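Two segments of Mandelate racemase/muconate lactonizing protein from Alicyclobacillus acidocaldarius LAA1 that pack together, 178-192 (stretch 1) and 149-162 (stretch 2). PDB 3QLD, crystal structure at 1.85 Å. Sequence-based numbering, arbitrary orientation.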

ATOM      1  N   ARG A 178      -6.013 -21.481 -24.482  1.00 34.80           N
ATOM      2  CA  ARG A 178      -6.904 -22.621 -24.816  1.00 37.35           C
ATOM      3  C   ARG A 178      -6.080 -23.837 -25.319  1.00 37.94           C
ATOM      4  O   ARG A 178      -6.321 -24.978 -24.909  1.00 39.18           O
ATOM      5  CB  ARG A 178      -7.961 -22.185 -25.847  1.00 36.19           C
ATOM      6  CG  ARG A 178      -9.128 -23.150 -25.947  1.00 40.62           C
ATOM      7  CD  ARG A 178      -9.932 -22.990 -27.224  1.00 46.56           C
ATOM      8  NE  ARG A 178     -10.823 -24.144 -27.458  1.00 50.97           N
ATOM      9  CZ  ARG A 178     -10.958 -24.809 -28.610  1.00 54.20           C
ATOM     10  NH1 ARG A 178     -10.249 -24.471 -29.695  1.00 54.36           N
ATOM     11  NH2 ARG A 178     -11.825 -25.827 -28.684  1.00 52.69           N
ATOM     12  N   ALA A 179      -5.094 -23.583 -26.177  1.00 38.97           N
ATOM     13  CA  ALA A 179      -4.335 -24.699 -26.802  1.00 39.21           C
ATOM     14  C   ALA A 179      -3.507 -25.533 -25.789  1.00 39.69           C
ATOM     15  O   ALA A 179      -3.563 -26.805 -25.751  1.00 38.68           O
ATOM     16  CB  ALA A 179      -3.474 -24.168 -27.944  1.00 40.26           C
ATOM     17  N   ALA A 180      -2.770 -24.817 -24.943  1.00 38.14           N
ATOM     18  CA  ALA A 180      -2.043 -25.455 -23.867  1.00 37.87           C
ATOM     19  C   ALA A 180      -2.969 -26.229 -22.944  1.00 37.23           C
ATOM     20  O   ALA A 180      -2.691 -27.404 -22.667  1.00 37.28           O
ATOM     21  CB  ALA A 180      -1.206 -24.417 -23.066  1.00 37.38           C
ATOM     22  N   ILE A 181      -4.016 -25.572 -22.411  1.00 35.43           N
ATOM     23  CA  ILE A 181      -4.926 -26.220 -21.460  1.00 33.53           C
ATOM     24  C   ILE A 181      -5.657 -27.442 -22.051  1.00 33.31           C
ATOM     25  O   ILE A 181      -5.749 -28.476 -21.376  1.00 32.27           O
ATOM     26  CB  ILE A 181      -5.962 -25.224 -20.816  1.00 34.07           C
ATOM     27  CG1 ILE A 181      -5.218 -24.109 -20.053  1.00 32.68           C
ATOM     28  CG2 ILE A 181      -6.978 -25.991 -19.934  1.00 30.46           C
ATOM     29  CD1 ILE A 181      -6.072 -22.861 -19.744  1.00 31.79           C
ATOM     30  N   LYS A 182      -6.188 -27.283 -23.253  1.00 32.76           N
ATOM     31  CA  LYS A 182      -6.855 -28.394 -24.014  1.00 35.19           C
ATOM     32  C   LYS A 182      -5.924 -29.641 -24.071  1.00 36.12           C
ATOM     33  O   LYS A 182      -6.329 -30.748 -23.652  1.00 36.12           O
ATOM     34  CB  LYS A 182      -7.283 -27.897 -25.397  1.00 34.08           C
ATOM     35  CG  LYS A 182      -8.018 -28.885 -26.392  1.00 38.10           C
ATOM     36  CD  LYS A 182      -8.325 -28.173 -27.737  1.00 39.85           C
ATOM     37  CE  LYS A 182      -7.116 -28.133 -28.706  1.00 45.84           C
ATOM     38  NZ  LYS A 182      -6.926 -26.887 -29.575  1.00 44.39           N
ATOM     39  N   ALA A 183      -4.675 -29.417 -24.478  1.00 37.04           N
ATOM     40  CA  ALA A 183      -3.673 -30.489 -24.623  1.00 37.16           C
ATOM     41  C   ALA A 183      -3.350 -31.141 -23.303  1.00 38.05           C
ATOM     42  O   ALA A 183      -3.336 -32.389 -23.184  1.00 38.19           O
ATOM     43  CB  ALA A 183      -2.402 -29.954 -25.324  1.00 38.13           C
ATOM     44  N   VAL A 184      -3.160 -30.326 -22.267  1.00 35.49           N
ATOM     45  CA  VAL A 184      -2.864 -30.896 -21.004  1.00 34.59           C
ATOM     46  C   VAL A 184      -4.037 -31.688 -20.432  1.00 34.46           C
ATOM     47  O   VAL A 184      -3.853 -32.818 -19.945  1.00 33.46           O
ATOM     48  CB  VAL A 184      -2.290 -29.865 -20.064  1.00 33.89           C
ATOM     49  CG1 VAL A 184      -2.035 -30.442 -18.712  1.00 30.74           C
ATOM     50  CG2 VAL A 184      -1.017 -29.294 -20.703  1.00 34.08           C
ATOM     51  N   ARG A 185      -5.244 -31.126 -20.514  1.00 34.43           N
ATOM     52  CA  ARG A 185      -6.463 -31.801 -20.056  1.00 34.50           C
ATOM     53  C   ARG A 185      -6.739 -33.160 -20.773  1.00 36.07           C
ATOM     54  O   ARG A 185      -7.189 -34.097 -20.140  1.00 35.79           O
ATOM     55  CB  ARG A 185      -7.689 -30.891 -20.295  1.00 35.39           C
ATOM     56  CG  ARG A 185      -9.043 -31.515 -19.790  1.00 31.52           C
ATOM     57  CD  ARG A 185      -8.900 -32.169 -18.429  1.00 33.93           C
ATOM     58  NE  ARG A 185      -8.937 -31.263 -17.268  1.00 32.64           N
ATOM     59  CZ  ARG A 185      -8.401 -31.491 -16.073  1.00 34.39           C
ATOM     60  NH1 ARG A 185      -7.660 -32.577 -15.832  1.00 31.49           N
ATOM     61  NH2 ARG A 185      -8.550 -30.580 -15.104  1.00 36.25           N
ATOM     62  N   LEU A 186      -6.510 -33.210 -22.081  1.00 36.76           N
ATOM     63  CA  LEU A 186      -6.736 -34.464 -22.840  1.00 39.88           C
ATOM     64  C   LEU A 186      -5.748 -35.549 -22.359  1.00 39.15           C
ATOM     65  O   LEU A 186      -6.163 -36.655 -21.972  1.00 40.32           O
ATOM     66  CB  LEU A 186      -6.657 -34.220 -24.359  1.00 39.04           C
ATOM     67  CG  LEU A 186      -6.892 -35.459 -25.281  1.00 42.65           C
ATOM     68  CD1 LEU A 186      -8.113 -36.344 -24.854  1.00 47.53           C
ATOM     69  CD2 LEU A 186      -6.978 -35.073 -26.785  1.00 45.47           C
ATOM     70  N   ARG A 187      -4.480 -35.174 -22.277  1.00 39.52           N
ATOM     71  CA  ARG A 187      -3.395 -36.062 -21.805  1.00 39.76           C
ATOM     72  C   ARG A 187      -3.530 -36.484 -20.346  1.00 39.96           C
ATOM     73  O   ARG A 187      -3.158 -37.609 -19.981  1.00 40.00           O
ATOM     74  CB  ARG A 187      -2.035 -35.388 -22.028  1.00 39.82           C
ATOM     75  CG  ARG A 187      -0.814 -36.225 -21.627  1.00 39.74           C
ATOM     76  CD  ARG A 187       0.443 -35.416 -21.876  1.00 39.51           C
ATOM     77  NE  ARG A 187       1.705 -36.170 -21.999  1.00 37.52           N
ATOM     78  CZ  ARG A 187       2.109 -36.785 -23.110  1.00 37.12           C
ATOM     79  NH1 ARG A 187       1.360 -36.764 -24.198  1.00 37.31           N
ATOM     80  NH2 ARG A 187       3.293 -37.376 -23.157  1.00 37.04           N
ATOM     81  N   TYR A 188      -4.078 -35.609 -19.513  1.00 38.19           N
ATOM     82  CA  TYR A 188      -4.201 -35.881 -18.080  1.00 38.40           C
ATOM     83  C   TYR A 188      -5.617 -35.682 -17.569  1.00 39.92           C
ATOM     84  O   TYR A 188      -5.910 -34.680 -16.883  1.00 39.21           O
ATOM     85  CB  TYR A 188      -3.202 -35.030 -17.254  1.00 38.43           C
ATOM     86  CG  TYR A 188      -1.766 -35.487 -17.409  1.00 36.55           C
ATOM     87  CD1 TYR A 188      -1.294 -36.643 -16.740  1.00 36.09           C
ATOM     88  CD2 TYR A 188      -0.901 -34.831 -18.273  1.00 34.62           C
ATOM     89  CE1 TYR A 188       0.075 -37.088 -16.920  1.00 33.56           C
ATOM     90  CE2 TYR A 188       0.433 -35.267 -18.448  1.00 35.73           C
ATOM     91  CZ  TYR A 188       0.903 -36.376 -17.760  1.00 32.93           C
ATOM     92  OH  TYR A 188       2.193 -36.796 -18.005  1.00 31.98           O
ATOM     93  N   PRO A 189      -6.516 -36.644 -17.870  1.00 40.77           N
ATOM     94  CA  PRO A 189      -7.931 -36.459 -17.571  1.00 39.44           C
ATOM     95  C   PRO A 189      -8.264 -36.243 -16.121  1.00 38.55           C
ATOM     96  O   PRO A 189      -9.301 -35.659 -15.816  1.00 37.89           O
ATOM     97  CB  PRO A 189      -8.570 -37.784 -18.038  1.00 40.70           C
ATOM     98  CG  PRO A 189      -7.670 -38.265 -19.135  1.00 39.77           C
ATOM     99  CD  PRO A 189      -6.274 -37.888 -18.640  1.00 41.84           C
ATOM    100  N   ASP A 190      -7.439 -36.716 -15.211  1.00 37.97           N
ATOM    101  CA  ASP A 190      -7.794 -36.616 -13.789  1.00 38.67           C
ATOM    102  C   ASP A 190      -6.887 -35.715 -12.958  1.00 36.61           C
ATOM    103  O   ASP A 190      -7.047 -35.637 -11.725  1.00 37.75           O
ATOM    104  CB  ASP A 190      -7.880 -38.015 -13.146  1.00 38.96           C
ATOM    105  CG  ASP A 190      -8.909 -38.893 -13.851  1.00 42.83           C
ATOM    106  OD1 ASP A 190     -10.108 -38.537 -13.749  1.00 43.54           O
ATOM    107  OD2 ASP A 190      -8.524 -39.878 -14.548  1.00 46.71           O
ATOM    108  N   LEU A 191      -5.938 -35.067 -13.618  1.00 35.30           N
ATOM    109  CA  LEU A 191      -4.988 -34.206 -12.912  1.00 33.76           C
ATOM    110  C   LEU A 191      -5.627 -32.869 -12.496  1.00 32.43           C
ATOM    111  O   LEU A 191      -6.319 -32.245 -13.306  1.00 30.30           O
ATOM    112  CB  LEU A 191      -3.824 -33.922 -13.830  1.00 34.32           C
ATOM    113  CG  LEU A 191      -2.705 -33.005 -13.367  1.00 30.97           C
ATOM    114  CD1 LEU A 191      -2.005 -33.624 -12.164  1.00 30.69           C
ATOM    115  CD2 LEU A 191      -1.847 -32.979 -14.510  1.00 31.01           C
ATOM    116  N   ALA A 192      -5.411 -32.440 -11.237  1.00 31.46           N
ATOM    117  CA  ALA A 192      -5.836 -31.067 -10.868  1.00 30.49           C
ATOM    118  C   ALA A 192      -4.972 -30.104 -11.723  1.00 30.38           C
ATOM    119  O   ALA A 192      -3.724 -30.140 -11.646  1.00 29.76           O
ATOM    120  CB  ALA A 192      -5.653 -30.864  -9.348  1.00 30.52           C
TER
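Stretch 2 149-162: SLDVLIQSVDAAVE

The most unusual feature of this contact is a very short hydrogen bond. Tyr-188 OH donates to Asp-158 OD1 at 2.5 Å. The same oxygen also takes a bond from an arginine: Arg-187 NE lies 2.8 Å from Asp-158 OD1, with an N-H...O angle of 162°. A second bond runs from Arg-187 NH2 to Asp-158 OD2, also 2.8 Å. One carboxylate therefore holds two consecutive residues of stretch 1, and with Arg-187 it forms a salt bridge.

Stretch 2 is helical from Leu-150 onward. Ser-149 is its N-cap. The capping bond, from Val-152 N to Ser-149 OG, is weak at 3.3 Å. Stretch 1 is a helix from Arg-178 to Arg-187. Tyr-188 is the first residue to leave helical geometry, and a type I turn follows from Tyr-188 to Leu-191. Arg-185 braces this turn: its NH1 donates to Tyr-188 O and to Leu-191 O, each at 2.9 Å.

The two helices run in the same general direction. Their axes cross at -40° and come within 10.5 Å of each other. The approach is easiest to follow by register. Ala-180 CA is 6.5 Å from Leu-150 CA, and Val-184 CA is 6.8 Å from Ile-154 CA. Farther along, Leu-191 CA and Val-161 CA are 8.9 Å apart, where stretch 1 is no longer helical.

At the start of the contact, small residues of stretch 1 meet larger ones of stretch 2. Ala-180 CB touches Leu-153 CD2 at 3.4 Å. Ala-183 points toward stretch 2, and its CB lies 3.6 Å from Leu-150 CD1. Ile-154 also reaches this alanine, with its CD1 4.2 Å from Ala-183 CB.

Val-184 is the hub of the middle section. Its CA-to-CB bond points sideways, yet CG2 meets three side chains of the other helix. Val-184 CG2 is 3.7 Å from Ile-154 CD1, 3.8 Å from Leu-153 CD2 and 3.9 Å from Val-157 CG2. Val-184, Leu-153 and Val-157 are all buried.

Ile-154 also links this apolar patch to the salt bridge. Ile-154 CG2 lies over one face of the Arg-187 guanidinium, 3.5 Å from Arg-187 NE. Asp-158 OD1 sits at the edge of that group, near its plane, where the N-H bonds point. The CA-to-CB bond of Asp-158 points sideways to stretch 1, but the end of its side chain comes nearer.

The Tyr-188 ring has neighbours from stretch 2 over one face, at its edge and at an oblique position. Val-161 CG2 lies over one face of the Tyr-188 ring, 4.0 Å from its centroid and 24° off the normal, a CH-pi contact. Val-157 CG1 approaches obliquely, 3.7 Å from Tyr-188 CE2. Asp-158 OD1 is at the ring edge, near its plane, and the CZ-OH...OD1 angle is about 119°, bent as is usual for a phenol. The packing ends at Leu-191, whose CD2 is 4.2 Å from Val-161 CG2. In all, the two stretches bury 554 Å² between them.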

ATOM      1  N   SER A 149       6.166 -22.964 -27.858  1.00 57.09           N
ATOM      2  CA  SER A 149       6.244 -24.385 -28.200  1.00 57.03           C
ATOM      3  C   SER A 149       5.365 -25.274 -27.300  1.00 57.03           C
ATOM      4  O   SER A 149       5.647 -25.464 -26.113  1.00 56.77           O
ATOM      5  CB  SER A 149       7.711 -24.853 -28.131  1.00 57.38           C
ATOM      6  OG  SER A 149       7.824 -26.266 -28.277  1.00 57.45           O
ATOM      7  N   LEU A 150       4.312 -25.850 -27.878  1.00 57.40           N
ATOM      8  CA  LEU A 150       3.408 -26.750 -27.150  1.00 57.44           C
ATOM      9  C   LEU A 150       4.112 -28.056 -26.702  1.00 56.91           C
ATOM     10  O   LEU A 150       3.669 -28.742 -25.753  1.00 56.46           O
ATOM     11  CB  LEU A 150       2.168 -27.002 -28.021  1.00 58.16           C
ATOM     12  CG  LEU A 150       0.942 -27.881 -27.754  1.00 59.22           C
ATOM     13  CD1 LEU A 150       0.456 -27.905 -26.286  1.00 59.22           C
ATOM     14  CD2 LEU A 150      -0.189 -27.431 -28.728  1.00 59.61           C
ATOM     15  N   ASP A 151       5.225 -28.370 -27.377  1.00 56.45           N
ATOM     16  CA  ASP A 151       6.067 -29.526 -27.053  1.00 56.00           C
ATOM     17  C   ASP A 151       6.821 -29.348 -25.719  1.00 54.74           C
ATOM     18  O   ASP A 151       6.728 -30.201 -24.813  1.00 54.11           O
ATOM     19  CB  ASP A 151       7.062 -29.805 -28.203  1.00 57.27           C
ATOM     20  CG  ASP A 151       6.361 -30.166 -29.539  1.00 60.33           C
ATOM     21  OD1 ASP A 151       5.247 -30.758 -29.520  1.00 62.31           O
ATOM     22  OD2 ASP A 151       6.937 -29.857 -30.622  1.00 65.60           O
ATOM     23  N   VAL A 152       7.559 -28.236 -25.609  1.00 52.71           N
ATOM     24  CA  VAL A 152       8.191 -27.841 -24.357  1.00 51.04           C
ATOM     25  C   VAL A 152       7.168 -27.993 -23.221  1.00 48.97           C
ATOM     26  O   VAL A 152       7.431 -28.685 -22.236  1.00 48.23           O
ATOM     27  CB  VAL A 152       8.718 -26.376 -24.392  1.00 51.47           C
ATOM     28  CG1 VAL A 152       9.405 -25.983 -23.028  1.00 52.56           C
ATOM     29  CG2 VAL A 152       9.676 -26.148 -25.555  1.00 52.07           C
ATOM     30  N   LEU A 153       5.990 -27.388 -23.393  1.00 46.53           N
ATOM     31  CA  LEU A 153       4.945 -27.441 -22.358  1.00 44.73           C
ATOM     32  C   LEU A 153       4.631 -28.853 -21.844  1.00 43.92           C
ATOM     33  O   LEU A 153       4.752 -29.137 -20.632  1.00 43.06           O
ATOM     34  CB  LEU A 153       3.655 -26.757 -22.838  1.00 44.49           C
ATOM     35  CG  LEU A 153       2.609 -26.855 -21.725  1.00 43.44           C
ATOM     36  CD1 LEU A 153       2.935 -25.920 -20.589  1.00 48.53           C
ATOM     37  CD2 LEU A 153       1.240 -26.628 -22.250  1.00 45.55           C
ATOM     38  N   ILE A 154       4.225 -29.711 -22.770  1.00 43.64           N
ATOM     39  CA  ILE A 154       3.821 -31.097 -22.459  1.00 43.48           C
ATOM     40  C   ILE A 154       4.982 -31.887 -21.844  1.00 42.71           C
ATOM     41  O   ILE A 154       4.809 -32.726 -20.936  1.00 42.04           O
ATOM     42  CB  ILE A 154       3.242 -31.791 -23.715  1.00 43.41           C
ATOM     43  CG1 ILE A 154       1.851 -31.222 -24.054  1.00 43.30           C
ATOM     44  CG2 ILE A 154       3.152 -33.309 -23.516  1.00 44.02           C
ATOM     45  CD1 ILE A 154       0.737 -31.608 -23.068  1.00 42.85           C
ATOM     46  N   GLN A 155       6.186 -31.577 -22.314  1.00 43.83           N
ATOM     47  CA  GLN A 155       7.368 -32.157 -21.718  1.00 43.24           C
ATOM     48  C   GLN A 155       7.509 -31.683 -20.280  1.00 43.06           C
ATOM     49  O   GLN A 155       7.779 -32.503 -19.410  1.00 42.87           O
ATOM     50  CB  GLN A 155       8.585 -31.840 -22.555  1.00 45.42           C
ATOM     51  CG  GLN A 155       8.442 -32.357 -24.007  1.00 49.22           C
ATOM     52  CD  GLN A 155       9.552 -31.840 -24.973  1.00 56.63           C
ATOM     53  OE1 GLN A 155      10.744 -31.722 -24.603  1.00 59.75           O
ATOM     54  NE2 GLN A 155       9.162 -31.565 -26.221  1.00 58.64           N
ATOM     55  N   SER A 156       7.281 -30.380 -20.011  1.00 40.43           N
ATOM     56  CA  SER A 156       7.331 -29.875 -18.646  1.00 41.02           C
ATOM     57  C   SER A 156       6.287 -30.540 -17.773  1.00 39.13           C
ATOM     58  O   SER A 156       6.602 -30.892 -16.638  1.00 41.18           O
ATOM     59  CB  SER A 156       7.115 -28.350 -18.607  1.00 41.59           C
ATOM     60  OG  SER A 156       8.209 -27.711 -19.233  1.00 46.98           O
ATOM     61  N   VAL A 157       5.049 -30.669 -18.271  1.00 38.47           N
ATOM     62  CA  VAL A 157       3.964 -31.366 -17.529  1.00 37.91           C
ATOM     63  C   VAL A 157       4.263 -32.822 -17.126  1.00 38.27           C
ATOM     64  O   VAL A 157       4.092 -33.235 -15.970  1.00 37.88           O
ATOM     65  CB  VAL A 157       2.661 -31.374 -18.303  1.00 38.64           C
ATOM     66  CG1 VAL A 157       1.523 -31.862 -17.379  1.00 38.10           C
ATOM     67  CG2 VAL A 157       2.346 -29.924 -18.925  1.00 38.41           C
ATOM     68  N   ASP A 158       4.667 -33.600 -18.096  1.00 38.64           N
ATOM     69  CA  ASP A 158       5.135 -34.987 -17.857  1.00 39.61           C
ATOM     70  C   ASP A 158       6.188 -35.061 -16.755  1.00 40.41           C
ATOM     71  O   ASP A 158       6.054 -35.877 -15.823  1.00 40.93           O
ATOM     72  CB  ASP A 158       5.720 -35.535 -19.158  1.00 37.88           C
ATOM     73  CG  ASP A 158       4.656 -35.784 -20.212  1.00 41.02           C
ATOM     74  OD1 ASP A 158       3.444 -35.776 -19.879  1.00 39.65           O
ATOM     75  OD2 ASP A 158       5.013 -36.021 -21.395  1.00 41.06           O
ATOM     76  N   ALA A 159       7.178 -34.147 -16.828  1.00 41.96           N
ATOM     77  CA  ALA A 159       8.284 -34.082 -15.863  1.00 41.98           C
ATOM     78  C   ALA A 159       7.763 -33.783 -14.474  1.00 42.64           C
ATOM     79  O   ALA A 159       8.171 -34.446 -13.509  1.00 43.35           O
ATOM     80  CB  ALA A 159       9.327 -33.053 -16.292  1.00 43.50           C
ATOM     81  N   ALA A 160       6.795 -32.852 -14.371  1.00 41.04           N
ATOM     82  CA  ALA A 160       6.200 -32.570 -13.068  1.00 40.46           C
ATOM     83  C   ALA A 160       5.438 -33.776 -12.569  1.00 38.48           C
ATOM     84  O   ALA A 160       5.445 -34.103 -11.382  1.00 38.17           O
ATOM     85  CB  ALA A 160       5.263 -31.330 -13.140  1.00 40.60           C
ATOM     86  N   VAL A 161       4.705 -34.392 -13.466  1.00 39.54           N
ATOM     87  CA  VAL A 161       3.838 -35.499 -13.044  1.00 41.46           C
ATOM     88  C   VAL A 161       4.725 -36.699 -12.587  1.00 42.34           C
ATOM     89  O   VAL A 161       4.456 -37.305 -11.542  1.00 41.28           O
ATOM     90  CB  VAL A 161       2.875 -35.941 -14.154  1.00 41.90           C
ATOM     91  CG1 VAL A 161       2.065 -37.198 -13.712  1.00 40.45           C
ATOM     92  CG2 VAL A 161       1.935 -34.803 -14.510  1.00 42.48           C
ATOM     93  N   GLU A 162       5.794 -36.953 -13.347  1.00 44.50           N
ATOM     94  CA  GLU A 162       6.691 -38.080 -13.088  1.00 46.12           C
ATOM     95  C   GLU A 162       7.223 -37.912 -11.680  1.00 46.58           C
ATOM     96  O   GLU A 162       7.565 -38.904 -11.010  1.00 47.47           O
ATOM     97  CB  GLU A 162       7.827 -38.122 -14.107  1.00 47.48           C
ATOM     98  CG  GLU A 162       7.425 -38.685 -15.482  1.00 52.54           C
ATOM     99  CD  GLU A 162       8.391 -38.308 -16.624  1.00 59.16           C
ATOM    100  OE1 GLU A 162       9.473 -37.709 -16.369  1.00 63.32           O
ATOM    101  OE2 GLU A 162       8.069 -38.621 -17.804  1.00 63.46           O
TER